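Local coordinates for protein arginine N-methyltransferase SFM1 (Saccharomyces cerevisiae, PDB 5C74) that transfers a methyl group from S-adenosyl-L-methionine to a single arginine of ribosomal protein S3, as a SPOUT-family protein-arginine monomethyltransferase, at residues 144-149 with 181-186. Sequence-based numbering, arbitrary orientation.
Sequences IRTTQL and RYVLDK
Val183 meets Arg145, Thr146 and Leu149 where helix 140-151 of this SPOUT-family methyltransferase packs against strand 181-183, an outer strand of the small antiparallel sheet it forms with 162-169 and 174-177. The axes of the short segments 144-149 and 181-183 come within 9.2 Å, at 53° between their directions, and the contact buries just 133 Å², the measure of a small contact resting on one strand residue. No hydrogen bond crosses it; all three pairs are van der Waals contacts. Two are between carbons. With chi1 and chi2 both extended, the Arg145 chain runs straight out as far as CD, the carbon before the guanidinium group, which lies 3.9 Å from Val183 CB. These two side chains cross at about a right angle. Leu149 and Val183 instead approach tip to tip, CD1 lying 4.2 Å from CG1. That valine methyl is near Arg145 CD too, while CG2 turns to Thr146 and still stays within 4.1 Å of the arginine CD. The third pair sets a polar atom against a methyl, Thr146 OG1 lying 3.6 Å from Val183 CG2. Replacing Val183 by an alanine would remove both methyls and probably leave Leu149 CD1 and the threonine hydroxyl without their neighbours across this contact. That hydroxyl's polar partner lies within the helix, where Thr146 OG1 hydrogen-bonds back to the carbonyl O of Thr142.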
loop_
_atom_site.group_PDB
_atom_site.type_symbol
_atom_site.label_atom_id
_atom_site.label_comp_id
_atom_site.label_asym_id
_atom_site.label_seq_id
_atom_site.Cartn_x
_atom_site.Cartn_y
_atom_site.Cartn_z
ATOM N N ILE A 144 11.974 -3.103 14.890
ATOM C CA ILE A 144 11.567 -4.262 15.666
ATOM C C ILE A 144 12.761 -5.184 15.896
ATOM O O ILE A 144 12.946 -5.674 17.006
ATOM C CB ILE A 144 10.398 -5.002 14.993
ATOM C CG1 ILE A 144 9.152 -4.111 15.104
ATOM C CG2 ILE A 144 10.169 -6.388 15.657
ATOM C CD1 ILE A 144 7.887 -4.699 14.537
ATOM N N ARG A 145 13.605 -5.385 14.882
ATOM C CA ARG A 145 14.802 -6.202 15.108
ATOM C C ARG A 145 15.675 -5.566 16.188
ATOM O O ARG A 145 16.207 -6.249 17.065
ATOM C CB ARG A 145 15.622 -6.379 13.823
ATOM C CG ARG A 145 16.926 -7.126 14.038
ATOM C CD ARG A 145 17.567 -7.502 12.710
ATOM N NE ARG A 145 16.775 -8.520 12.050
ATOM C CZ ARG A 145 16.912 -9.817 12.296
ATOM N NH1 ARG A 145 17.832 -10.237 13.162
ATOM N NH2 ARG A 145 16.147 -10.688 11.669
ATOM N N THR A 146 15.823 -4.254 16.109
ATOM C CA THR A 146 16.642 -3.529 17.059
ATOM C C THR A 146 16.081 -3.669 18.460
ATOM O O THR A 146 16.824 -3.895 19.412
ATOM C CB THR A 146 16.749 -2.041 16.690
ATOM O OG1 THR A 146 17.407 -1.912 15.415
ATOM C CG2 THR A 146 17.544 -1.289 17.758
ATOM N N THR A 147 14.767 -3.560 18.579
ATOM C CA THR A 147 14.139 -3.678 19.889
ATOM C C THR A 147 14.352 -5.077 20.481
ATOM O O THR A 147 14.583 -5.230 21.692
ATOM C CB THR A 147 12.642 -3.343 19.795
ATOM O OG1 THR A 147 12.503 -1.965 19.421
ATOM C CG2 THR A 147 11.972 -3.576 21.165
ATOM N N GLN A 148 14.287 -6.098 19.630
ATOM C CA GLN A 148 14.540 -7.467 20.072
ATOM C C GLN A 148 15.967 -7.619 20.600
ATOM O O GLN A 148 16.206 -8.259 21.628
ATOM C CB GLN A 148 14.288 -8.455 18.926
ATOM C CG GLN A 148 12.830 -8.574 18.544
ATOM C CD GLN A 148 12.071 -9.463 19.506
ATOM O OE1 GLN A 148 11.353 -8.982 20.382
ATOM N NE2 GLN A 148 12.240 -10.768 19.357
ATOM N N LEU A 149 16.923 -7.049 19.884
ATOM C CA LEU A 149 18.317 -7.129 20.303
ATOM C C LEU A 149 18.502 -6.492 21.680
ATOM O O LEU A 149 19.238 -7.007 22.531
ATOM C CB LEU A 149 19.222 -6.444 19.258
ATOM C CG LEU A 149 19.328 -7.158 17.901
ATOM C CD1 LEU A 149 19.988 -6.261 16.830
ATOM C CD2 LEU A 149 20.130 -8.431 18.091
ATOM N N ARG A 181 18.680 3.693 8.796
ATOM C CA ARG A 181 19.696 2.957 9.503
ATOM C C ARG A 181 19.249 1.502 9.534
ATOM O O ARG A 181 18.110 1.224 9.921
ATOM C CB ARG A 181 19.864 3.519 10.917
ATOM C CG ARG A 181 20.670 2.634 11.855
ATOM C CD ARG A 181 20.940 3.379 13.170
ATOM N NE ARG A 181 21.945 4.422 12.986
ATOM C CZ ARG A 181 22.185 5.413 13.844
ATOM N NH1 ARG A 181 21.468 5.540 14.961
ATOM N NH2 ARG A 181 23.143 6.294 13.566
ATOM N N TYR A 182 20.127 0.588 9.112
ATOM C CA TYR A 182 19.804 -0.843 9.094
ATOM C C TYR A 182 20.729 -1.643 10.006
ATOM O O TYR A 182 21.879 -1.264 10.216
ATOM C CB TYR A 182 19.911 -1.417 7.679
ATOM C CG TYR A 182 18.878 -0.919 6.694
ATOM C CD1 TYR A 182 19.071 0.274 6.008
ATOM C CD2 TYR A 182 17.722 -1.650 6.431
ATOM C CE1 TYR A 182 18.133 0.737 5.082
ATOM C CE2 TYR A 182 16.777 -1.197 5.503
ATOM C CZ TYR A 182 16.993 -0.003 4.838
ATOM O OH TYR A 182 16.068 0.457 3.918
ATOM N N VAL A 183 20.238 -2.767 10.515
ATOM C CA VAL A 183 21.083 -3.690 11.276
ATOM C C VAL A 183 21.910 -4.506 10.292
ATOM O O VAL A 183 21.391 -4.936 9.262
ATOM C CB VAL A 183 20.232 -4.646 12.162
ATOM C CG1 VAL A 183 21.119 -5.689 12.853
ATOM C CG2 VAL A 183 19.431 -3.842 13.188
ATOM N N LEU A 184 23.187 -4.713 10.602
ATOM C CA LEU A 184 24.050 -5.536 9.770
ATOM C C LEU A 184 23.947 -7.015 10.114
ATOM O O LEU A 184 23.837 -7.375 11.294
ATOM C CB LEU A 184 25.496 -5.092 9.926
ATOM C CG LEU A 184 25.812 -3.759 9.247
ATOM C CD1 LEU A 184 27.221 -3.331 9.600
ATOM C CD2 LEU A 184 25.647 -3.893 7.723
ATOM N N ASP A 185 24.016 -7.869 9.096
ATOM C CA ASP A 185 24.182 -9.297 9.345
ATOM C C ASP A 185 25.661 -9.586 9.582
ATOM O O ASP A 185 26.490 -8.672 9.586
ATOM C CB ASP A 185 23.601 -10.156 8.201
ATOM C CG ASP A 185 24.340 -9.999 6.857
ATOM O OD1 ASP A 185 25.509 -9.561 6.803
ATOM O OD2 ASP A 185 23.723 -10.359 5.829
ATOM N N LYS A 186 26.003 -10.855 9.771
ATOM C CA LYS A 186 27.364 -11.191 10.165
ATOM C C LYS A 186 28.322 -11.187 8.978
ATOM O O LYS A 186 29.512 -11.429 9.138
ATOM C CB LYS A 186 27.378 -12.541 10.885
ATOM C CG LYS A 186 26.578 -12.505 12.196
ATOM C CD LYS A 186 26.668 -13.804 13.004
ATOM C CE LYS A 186 25.710 -13.753 14.194
ATOM N NZ LYS A 186 25.760 -14.984 15.047
#